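Local coordinates for yeast glycogen phosphorylase (Saccharomyces cerevisiae, PDB 1YGP), which is a carbohydrate phosphorylase of the GT-B clan, a two-domain enzyme that holds pyridoxal-5'-phosphate, here in an assembly of two chains, at residues E391-D394 with I395-T399; S783-S786 with V787-I791; R863-E866 with E867-T871. All blocks are in the same frame, centred on the assembly; numbering follows the deposited sequence.

Contact 1: E391-D394 with I395-T399; sequences EAWD and IVTKT
Trp393 and Val396 lie 5.0 Å apart, CA to CA, because residues 391-394 and 395-399 are consecutive turns of one helix, tied by backbone bonds such as Val396 N to Ala392 O at 3.0 Å and Thr397 N to Trp393 O at 3.1 Å. It is a worked example of side-chain contacts three and four residues apart. The Trp393 carbonyl is gripped twice by Thr397: besides the amide, the hydroxyl OG1 donates to Trp393 O at 2.9 Å, and the two donors arrive from opposite faces of the carbonyl plane. Thr397 places OG1 there by holding it beside its own backbone N (chi1 -74°). The same oxygen stands over one face of the Trp393 indole, displaced toward the rim. The six-membered ring meets Val396 obliquely, with Trp393 CZ3 3.6 Å from Val396 CG1. On the exposed side, Asp394 and Lys398 run alongside each other; the lysine chain bends near its end and forms a salt bridge, NZ to Asp394 OD2 at 3.1 Å, on the anti side of the carboxylate. Ala392, Trp393 and Val396 pack on Gln378 of helix 372-384, while Ile395 meets Phe357 and Pro358 of helix 357-360. Thr399 ends the segment with a backbone hydrogen bond to Ile363 of strand 361-366, just before strand 400-404 enters the same sheet.

Contact 2: S783-S786 with V787-I791; sequences SLDS and VLSYI
Residues 783-786 and 787-791 follow one another along helix 782-790 and its end, with the CA atoms of Asp785 and Leu788 5.1 Å apart and Leu788 N donating to Leu784 O at 2.9 Å. On the buried side, Leu784 and Val787 cross at about a right angle, and Leu784 CD1 touches Val787 CG2 at 3.8 Å. With Val787 CG1 anti to the carbonyl carbon (chi1 -71°), CG2 is left between the backbone N and the carbonyl carbon, on the side of Leu784. Leu788 joins more loosely, its CG 4.3 Å from Leu784 CG. The polar side is held by Ser789, whose OG bonds to Asp785 O at 2.9 Å while Ser789 N reaches the same oxygen at 3.1 Å from the other face of its plane, so one carbonyl serves two donors. Ser786 OG makes a like bond to Ser782 O, whereas Ser783 OG turns instead to Glu825 OE2. Val787 packs on Ile623, and Leu784 on Phe824. A serine hydroxyl returning to the carbonyl four residues back is a common feature of alpha-helices, here on the more exposed side of an amphipathic helix packed on helices 615-634 and 820-840.

Contact 3: R863-E866 with E867-T871; sequences RCIE and EYSDT
Glu867 reaches back one turn to Arg863, and its side chain can be followed atom by atom as an example of a salt bridge spaced four residues along a helix. CB lies 3.6 Å from Cys864 O, on the flank of the preceding turn. CG, set beside the backbone N of Glu867 (chi1 -57°), passes 3.3 Å from Arg863 O, and 3.9 Å from Arg863 CD, so that the aliphatic parts of both chains lie against each other. CD then comes within 3.8 Å of Arg863 NH1, and at the tip OE1 closes the salt bridge to that nitrogen at 3.0 Å. The chains cross obliquely, with guanidinium and carboxylate planes 74° apart, so a single oxygen and nitrogen carry the bond. The Arg863 chain, bent at its second and third torsions, curls toward Glu867 to make it, and is further fixed by hydrogen bonds from NE to Phe858 O and NH1 to Thr513 O and by a cation-pi contact with the Phe858 ring. One residue on, the Tyr868 ring presents its edge to the preceding turn, CD2 lying 3.1 Å from Cys864 O. Ser869 adds a second donor to an already bonded carbonyl, its OG reaching Ile865 O at 2.8 Å from the opposite face to its own amide. Helix 861-873 rests on helix 165-179, where Cys864 and Ile865 meet Phe173, while Tyr868 OH hydrogen-bonds to Thr403 of strand 400-404 and Asn482 of strand 478-483, neighbours in the large mixed sheet.

Overall arrangement
Contacts 1 and 3 belong to the same side of the chain, their centres 23 Å apart and their nearest atoms about 10 Å. They never touch, yet strand 400-404, which follows contact 1 directly, shares a hydrogen bond with Tyr868 of contact 3, through Thr403. Contact 2 stands apart: its centre is 60 Å from that of contact 1, across the chain's centre, and 49 Å from that of contact 3. Of the three, contact 3 can be tied to the ligand, since the side chain of Cys864 is about 13 Å from pyridoxal-5'-phosphate and the helix it rests on, 165-179, contributes Gly165 and Arg168 to the pocket. In all three, a hydroxyl bonds to a carbonyl four residues back.

Contact 1: E391-D394 with I395-T399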
ATOM      1  N   GLU A 391     -10.546 -24.346 -36.474  1.00 20.56           N
ATOM      2  CA  GLU A 391     -11.710 -23.504 -36.255  1.00 22.38           C
ATOM      3  C   GLU A 391     -11.326 -22.369 -35.303  1.00 25.05           C
ATOM      4  O   GLU A 391     -11.682 -21.209 -35.505  1.00 29.69           O
ATOM      5  CB  GLU A 391     -12.786 -24.362 -35.683  1.00 18.37           C
ATOM      6  CG  GLU A 391     -14.161 -23.721 -35.571  1.00 33.99           C
ATOM      7  CD  GLU A 391     -15.096 -24.491 -34.628  1.00 43.00           C
ATOM      8  OE1 GLU A 391     -15.100 -25.731 -34.644  1.00 49.39           O
ATOM      9  OE2 GLU A 391     -15.812 -23.846 -33.856  1.00 45.41           O
ATOM     10  N   ALA A 392     -10.528 -22.711 -34.285  1.00 26.93           N
ATOM     11  CA  ALA A 392     -10.001 -21.792 -33.291  1.00 21.02           C
ATOM     12  C   ALA A 392      -9.161 -20.704 -33.950  1.00 20.56           C
ATOM     13  O   ALA A 392      -9.395 -19.496 -33.772  1.00 18.72           O
ATOM     14  CB  ALA A 392      -9.133 -22.563 -32.313  1.00 21.45           C
ATOM     15  N   TRP A 393      -8.229 -21.135 -34.803  1.00 19.14           N
ATOM     16  CA  TRP A 393      -7.374 -20.201 -35.507  1.00 22.07           C
ATOM     17  C   TRP A 393      -8.149 -19.198 -36.366  1.00 20.59           C
ATOM     18  O   TRP A 393      -7.758 -18.033 -36.503  1.00 19.94           O
ATOM     19  CB  TRP A 393      -6.370 -20.970 -36.380  1.00 18.79           C
ATOM     20  CG  TRP A 393      -5.356 -19.978 -36.919  1.00 21.94           C
ATOM     21  CD1 TRP A 393      -5.264 -19.731 -38.260  1.00 21.19           C
ATOM     22  CD2 TRP A 393      -4.511 -19.199 -36.163  1.00 22.03           C
ATOM     23  NE1 TRP A 393      -4.368 -18.784 -38.361  1.00 25.67           N
ATOM     24  CE2 TRP A 393      -3.893 -18.439 -37.156  1.00 20.90           C
ATOM     25  CE3 TRP A 393      -4.176 -19.011 -34.822  1.00 23.12           C
ATOM     26  CZ2 TRP A 393      -2.935 -17.485 -36.834  1.00 17.83           C
ATOM     27  CZ3 TRP A 393      -3.217 -18.054 -34.493  1.00 24.47           C
ATOM     28  CH2 TRP A 393      -2.603 -17.297 -35.494  1.00 24.30           C
ATOM     29  N   ASP A 394      -9.264 -19.601 -36.939  1.00 20.39           N
ATOM     30  CA  ASP A 394     -10.078 -18.671 -37.683  1.00 26.87           C
ATOM     31  C   ASP A 394     -10.645 -17.598 -36.770  1.00 26.71           C
ATOM     32  O   ASP A 394     -10.722 -16.434 -37.174  1.00 29.81           O
ATOM     33  CB  ASP A 394     -11.205 -19.414 -38.347  1.00 35.48           C
ATOM     34  CG  ASP A 394     -10.986 -19.468 -39.839  1.00 43.26           C
ATOM     35  OD1 ASP A 394     -10.146 -20.261 -40.290  1.00 45.90           O
ATOM     36  OD2 ASP A 394     -11.663 -18.698 -40.527  1.00 45.30           O
ATOM     37  N   ILE A 395     -11.010 -17.959 -35.533  1.00 22.04           N
ATOM     38  CA  ILE A 395     -11.537 -16.998 -34.579  1.00 21.04           C
ATOM     39  C   ILE A 395     -10.419 -16.011 -34.188  1.00 20.38           C
ATOM     40  O   ILE A 395     -10.598 -14.790 -34.304  1.00 19.05           O
ATOM     41  CB  ILE A 395     -12.111 -17.785 -33.363  1.00 18.32           C
ATOM     42  CG1 ILE A 395     -13.307 -18.632 -33.832  1.00 20.50           C
ATOM     43  CG2 ILE A 395     -12.571 -16.831 -32.274  1.00 15.79           C
ATOM     44  CD1 ILE A 395     -13.970 -19.589 -32.818  1.00  9.82           C
ATOM     45  N   VAL A 396      -9.236 -16.503 -33.817  1.00 13.58           N
ATOM     46  CA  VAL A 396      -8.106 -15.671 -33.463  1.00 10.90           C
ATOM     47  C   VAL A 396      -7.879 -14.602 -34.534  1.00 14.74           C
ATOM     48  O   VAL A 396      -7.952 -13.403 -34.270  1.00 18.67           O
ATOM     49  CB  VAL A 396      -6.865 -16.590 -33.295  1.00  9.59           C
ATOM     50  CG1 VAL A 396      -5.593 -15.779 -33.150  1.00 10.45           C
ATOM     51  CG2 VAL A 396      -6.987 -17.395 -32.014  1.00  5.72           C
ATOM     52  N   THR A 397      -7.779 -15.057 -35.771  1.00 15.36           N
ATOM     53  CA  THR A 397      -7.512 -14.233 -36.931  1.00 11.54           C
ATOM     54  C   THR A 397      -8.492 -13.086 -37.083  1.00 11.18           C
ATOM     55  O   THR A 397      -8.143 -11.920 -37.265  1.00 14.32           O
ATOM     56  CB  THR A 397      -7.531 -15.235 -38.063  1.00 11.53           C
ATOM     57  OG1 THR A 397      -6.308 -15.951 -37.908  1.00 17.25           O
ATOM     58  CG2 THR A 397      -7.716 -14.629 -39.439  1.00 26.40           C
ATOM     59  N   LYS A 398      -9.765 -13.398 -36.965  1.00 12.55           N
ATOM     60  CA  LYS A 398     -10.766 -12.379 -37.077  1.00 11.87           C
ATOM     61  C   LYS A 398     -10.882 -11.511 -35.832  1.00 11.92           C
ATOM     62  O   LYS A 398     -11.477 -10.445 -35.935  1.00 14.85           O
ATOM     63  CB  LYS A 398     -12.069 -13.056 -37.399  1.00 11.10           C
ATOM     64  CG  LYS A 398     -12.118 -13.382 -38.865  1.00 14.65           C
ATOM     65  CD  LYS A 398     -13.493 -13.962 -39.149  1.00 32.50           C
ATOM     66  CE  LYS A 398     -13.557 -15.490 -39.218  1.00 38.54           C
ATOM     67  NZ  LYS A 398     -13.064 -15.955 -40.505  1.00 45.91           N
ATOM     68  N   THR A 399     -10.288 -11.857 -34.690  1.00 12.48           N
ATOM     69  CA  THR A 399     -10.396 -11.067 -33.471  1.00  6.46           C
ATOM     70  C   THR A 399      -9.320  -9.992 -33.379  1.00  4.45           C
ATOM     71  O   THR A 399      -9.574  -8.918 -32.846  1.00  5.51           O
ATOM     72  CB  THR A 399     -10.307 -12.006 -32.237  1.00  6.69           C
ATOM     73  OG1 THR A 399     -11.344 -12.983 -32.331  1.00  2.00           O
ATOM     74  CG2 THR A 399     -10.467 -11.240 -30.928  1.00 13.45           C
TER

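Contact 2: S783-S786 with V787-I791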
ATOM      1  N   SER A 783      31.242  26.853 -39.097  1.00 40.53           N
ATOM      2  CA  SER A 783      30.309  27.167 -38.023  1.00 36.66           C
ATOM      3  C   SER A 783      30.280  26.089 -36.957  1.00 36.33           C
ATOM      4  O   SER A 783      30.508  26.316 -35.761  1.00 37.62           O
ATOM      5  CB  SER A 783      28.941  27.341 -38.655  1.00 35.65           C
ATOM      6  OG  SER A 783      28.818  26.442 -39.758  1.00 32.04           O
ATOM      7  N   LEU A 784      30.084  24.880 -37.487  1.00 34.93           N
ATOM      8  CA  LEU A 784      30.037  23.691 -36.670  1.00 32.88           C
ATOM      9  C   LEU A 784      31.417  23.437 -36.107  1.00 34.00           C
ATOM     10  O   LEU A 784      31.544  23.088 -34.930  1.00 35.08           O
ATOM     11  CB  LEU A 784      29.615  22.477 -37.475  1.00 26.60           C
ATOM     12  CG  LEU A 784      29.367  21.251 -36.634  1.00 23.75           C
ATOM     13  CD1 LEU A 784      28.215  21.548 -35.695  1.00 22.47           C
ATOM     14  CD2 LEU A 784      29.039  20.061 -37.510  1.00 25.14           C
ATOM     15  N   ASP A 785      32.468  23.673 -36.899  1.00 34.60           N
ATOM     16  CA  ASP A 785      33.808  23.432 -36.415  1.00 35.57           C
ATOM     17  C   ASP A 785      34.171  24.384 -35.292  1.00 34.00           C
ATOM     18  O   ASP A 785      34.906  24.007 -34.377  1.00 33.44           O
ATOM     19  CB  ASP A 785      34.817  23.576 -37.528  1.00 38.63           C
ATOM     20  CG  ASP A 785      36.146  22.985 -37.090  1.00 44.38           C
ATOM     21  OD1 ASP A 785      36.204  21.783 -36.801  1.00 49.88           O
ATOM     22  OD2 ASP A 785      37.112  23.743 -37.016  1.00 49.88           O
ATOM     23  N   SER A 786      33.607  25.580 -35.294  1.00 33.66           N
ATOM     24  CA  SER A 786      33.839  26.513 -34.223  1.00 34.86           C
ATOM     25  C   SER A 786      33.220  25.904 -32.983  1.00 34.72           C
ATOM     26  O   SER A 786      33.944  25.746 -31.995  1.00 39.93           O
ATOM     27  CB  SER A 786      33.192  27.837 -34.563  1.00 37.33           C
ATOM     28  OG  SER A 786      33.773  28.331 -35.766  1.00 42.97           O
ATOM     29  N   VAL A 787      31.966  25.431 -32.993  1.00 32.69           N
ATOM     30  CA  VAL A 787      31.429  24.896 -31.753  1.00 29.99           C
ATOM     31  C   VAL A 787      32.112  23.605 -31.360  1.00 29.18           C
ATOM     32  O   VAL A 787      32.454  23.504 -30.177  1.00 32.08           O
ATOM     33  CB  VAL A 787      29.898  24.658 -31.801  1.00 29.28           C
ATOM     34  CG1 VAL A 787      29.273  26.011 -31.795  1.00 31.51           C
ATOM     35  CG2 VAL A 787      29.392  23.992 -33.044  1.00 33.44           C
ATOM     36  N   LEU A 788      32.449  22.659 -32.242  1.00 22.65           N
ATOM     37  CA  LEU A 788      33.100  21.452 -31.753  1.00 23.49           C
ATOM     38  C   LEU A 788      34.472  21.707 -31.122  1.00 26.93           C
ATOM     39  O   LEU A 788      34.805  21.094 -30.101  1.00 25.35           O
ATOM     40  CB  LEU A 788      33.205  20.422 -32.882  1.00 13.66           C
ATOM     41  CG  LEU A 788      31.856  19.848 -33.376  1.00 16.61           C
ATOM     42  CD1 LEU A 788      32.116  18.575 -34.142  1.00 16.62           C
ATOM     43  CD2 LEU A 788      30.936  19.462 -32.223  1.00 11.77           C
ATOM     44  N   SER A 789      35.237  22.682 -31.621  1.00 30.70           N
ATOM     45  CA  SER A 789      36.511  23.044 -31.019  1.00 29.93           C
ATOM     46  C   SER A 789      36.256  23.753 -29.708  1.00 30.43           C
ATOM     47  O   SER A 789      36.993  23.560 -28.749  1.00 31.95           O
ATOM     48  CB  SER A 789      37.298  23.982 -31.915  1.00 29.99           C
ATOM     49  OG  SER A 789      37.496  23.384 -33.193  1.00 41.00           O
ATOM     50  N   TYR A 790      35.192  24.554 -29.619  1.00 30.04           N
ATOM     51  CA  TYR A 790      34.906  25.294 -28.401  1.00 31.06           C
ATOM     52  C   TYR A 790      34.449  24.387 -27.244  1.00 32.02           C
ATOM     53  O   TYR A 790      34.299  24.837 -26.092  1.00 33.80           O
ATOM     54  CB  TYR A 790      33.843  26.363 -28.731  1.00 30.50           C
ATOM     55  CG  TYR A 790      33.482  27.196 -27.516  1.00 34.43           C
ATOM     56  CD1 TYR A 790      34.413  28.090 -26.991  1.00 37.90           C
ATOM     57  CD2 TYR A 790      32.258  26.999 -26.880  1.00 34.02           C
ATOM     58  CE1 TYR A 790      34.129  28.779 -25.820  1.00 39.68           C
ATOM     59  CE2 TYR A 790      31.967  27.685 -25.707  1.00 39.83           C
ATOM     60  CZ  TYR A 790      32.910  28.569 -25.182  1.00 44.28           C
ATOM     61  OH  TYR A 790      32.643  29.207 -23.984  1.00 49.87           O
ATOM     62  N   ILE A 791      34.121  23.124 -27.493  1.00 30.45           N
ATOM     63  CA  ILE A 791      33.777  22.276 -26.378  1.00 31.50           C
ATOM     64  C   ILE A 791      34.837  21.212 -26.202  1.00 33.13           C
ATOM     65  O   ILE A 791      34.654  20.378 -25.308  1.00 34.84           O
ATOM     66  CB  ILE A 791      32.366  21.577 -26.544  1.00 31.91           C
ATOM     67  CG1 ILE A 791      32.378  20.511 -27.614  1.00 25.29           C
ATOM     68  CG2 ILE A 791      31.314  22.637 -26.887  1.00 26.71           C
ATOM     69  CD1 ILE A 791      31.092  19.676 -27.464  1.00 32.77           C
TER

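Contact 3: R863-E866 with E867-T871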
ATOM      1  N   ARG A 863     -11.378  11.815 -34.010  1.00  6.12           N
ATOM      2  CA  ARG A 863     -11.358  11.421 -35.409  1.00  7.90           C
ATOM      3  C   ARG A 863     -10.539  10.134 -35.514  1.00 12.52           C
ATOM      4  O   ARG A 863     -11.025   9.249 -36.213  1.00 13.90           O
ATOM      5  CB  ARG A 863     -10.741  12.547 -36.233  1.00  7.15           C
ATOM      6  CG  ARG A 863     -10.657  12.432 -37.742  1.00  2.00           C
ATOM      7  CD  ARG A 863      -9.520  11.547 -38.211  1.00  5.25           C
ATOM      8  NE  ARG A 863      -8.218  12.129 -37.942  1.00  8.98           N
ATOM      9  CZ  ARG A 863      -7.140  11.382 -37.691  1.00 10.27           C
ATOM     10  NH1 ARG A 863      -7.186  10.048 -37.666  1.00  9.95           N
ATOM     11  NH2 ARG A 863      -5.983  11.991 -37.486  1.00  5.03           N
ATOM     12  N   CYS A 864      -9.355   9.937 -34.881  1.00 13.18           N
ATOM     13  CA  CYS A 864      -8.651   8.636 -34.909  1.00 12.42           C
ATOM     14  C   CYS A 864      -9.587   7.511 -34.480  1.00 16.14           C
ATOM     15  O   CYS A 864      -9.653   6.452 -35.117  1.00 20.28           O
ATOM     16  CB  CYS A 864      -7.498   8.459 -33.939  1.00  5.26           C
ATOM     17  SG  CYS A 864      -6.206   9.706 -33.827  1.00 14.45           S
ATOM     18  N   ILE A 865     -10.366   7.722 -33.414  1.00 16.41           N
ATOM     19  CA  ILE A 865     -11.255   6.686 -32.926  1.00 14.86           C
ATOM     20  C   ILE A 865     -12.430   6.484 -33.868  1.00 17.51           C
ATOM     21  O   ILE A 865     -12.888   5.336 -33.982  1.00 17.55           O
ATOM     22  CB  ILE A 865     -11.691   7.061 -31.493  1.00  8.69           C
ATOM     23  CG1 ILE A 865     -10.445   7.012 -30.617  1.00  6.53           C
ATOM     24  CG2 ILE A 865     -12.722   6.106 -30.930  1.00  4.00           C
ATOM     25  CD1 ILE A 865      -9.682   5.673 -30.607  1.00 12.09           C
ATOM     26  N   GLU A 866     -12.893   7.513 -34.591  1.00 15.95           N
ATOM     27  CA  GLU A 866     -13.932   7.303 -35.589  1.00 18.34           C
ATOM     28  C   GLU A 866     -13.413   6.348 -36.667  1.00 14.28           C
ATOM     29  O   GLU A 866     -14.034   5.331 -36.984  1.00 12.95           O
ATOM     30  CB  GLU A 866     -14.321   8.627 -36.229  1.00 26.00           C
ATOM     31  CG  GLU A 866     -15.136   9.533 -35.300  1.00 40.42           C
ATOM     32  CD  GLU A 866     -15.342  11.000 -35.720  1.00 49.02           C
ATOM     33  OE1 GLU A 866     -15.274  11.345 -36.905  1.00 51.96           O
ATOM     34  OE2 GLU A 866     -15.579  11.816 -34.827  1.00 54.41           O
ATOM     35  N   GLU A 867     -12.191   6.578 -37.134  1.00 10.01           N
ATOM     36  CA  GLU A 867     -11.623   5.800 -38.212  1.00 10.24           C
ATOM     37  C   GLU A 867     -11.422   4.370 -37.792  1.00 14.78           C
ATOM     38  O   GLU A 867     -11.779   3.442 -38.530  1.00 17.40           O
ATOM     39  CB  GLU A 867     -10.273   6.344 -38.662  1.00  9.83           C
ATOM     40  CG  GLU A 867     -10.315   7.799 -39.111  1.00 10.55           C
ATOM     41  CD  GLU A 867      -9.271   8.124 -40.154  1.00 18.55           C
ATOM     42  OE1 GLU A 867      -8.070   8.144 -39.873  1.00 25.68           O
ATOM     43  OE2 GLU A 867      -9.679   8.355 -41.283  1.00 28.41           O
ATOM     44  N   TYR A 868     -10.891   4.167 -36.587  1.00 16.71           N
ATOM     45  CA  TYR A 868     -10.636   2.826 -36.098  1.00 11.46           C
ATOM     46  C   TYR A 868     -11.939   2.084 -35.962  1.00 11.64           C
ATOM     47  O   TYR A 868     -12.054   0.972 -36.490  1.00 12.51           O
ATOM     48  CB  TYR A 868      -9.953   2.864 -34.749  1.00  9.88           C
ATOM     49  CG  TYR A 868      -8.433   2.919 -34.744  1.00  6.10           C
ATOM     50  CD1 TYR A 868      -7.700   1.743 -34.873  1.00  2.73           C
ATOM     51  CD2 TYR A 868      -7.780   4.122 -34.512  1.00  2.70           C
ATOM     52  CE1 TYR A 868      -6.318   1.763 -34.754  1.00  4.30           C
ATOM     53  CE2 TYR A 868      -6.393   4.142 -34.393  1.00  6.94           C
ATOM     54  CZ  TYR A 868      -5.660   2.965 -34.507  1.00  7.93           C
ATOM     55  OH  TYR A 868      -4.278   2.995 -34.345  1.00 12.61           O
ATOM     56  N   SER A 869     -12.938   2.721 -35.349  1.00 13.13           N
ATOM     57  CA  SER A 869     -14.228   2.094 -35.164  1.00 16.49           C
ATOM     58  C   SER A 869     -14.832   1.699 -36.492  1.00 20.92           C
ATOM     59  O   SER A 869     -15.304   0.563 -36.623  1.00 30.22           O
ATOM     60  CB  SER A 869     -15.200   3.017 -34.458  1.00 15.77           C
ATOM     61  OG  SER A 869     -14.711   3.367 -33.170  1.00 21.79           O
ATOM     62  N   ASP A 870     -14.744   2.530 -37.522  1.00 19.08           N
ATOM     63  CA  ASP A 870     -15.380   2.184 -38.766  1.00 18.39           C
ATOM     64  C   ASP A 870     -14.608   1.286 -39.707  1.00 20.56           C
ATOM     65  O   ASP A 870     -15.260   0.522 -40.426  1.00 26.00           O
ATOM     66  CB  ASP A 870     -15.758   3.466 -39.470  1.00 23.42           C
ATOM     67  CG  ASP A 870     -16.778   4.276 -38.669  1.00 30.49           C
ATOM     68  OD1 ASP A 870     -17.616   3.675 -37.975  1.00 30.90           O
ATOM     69  OD2 ASP A 870     -16.721   5.512 -38.747  1.00 30.50           O
ATOM     70  N   THR A 871     -13.278   1.281 -39.768  1.00 17.99           N
ATOM     71  CA  THR A 871     -12.642   0.411 -40.741  1.00 18.41           C
ATOM     72  C   THR A 871     -12.164  -0.908 -40.156  1.00 18.27           C
ATOM     73  O   THR A 871     -12.201  -1.967 -40.791  1.00 22.11           O
ATOM     74  CB  THR A 871     -11.460   1.151 -41.408  1.00 17.78           C
ATOM     75  OG1 THR A 871     -10.494   1.471 -40.422  1.00 27.97           O
ATOM     76  CG2 THR A 871     -11.925   2.437 -42.065  1.00 19.51           C
TER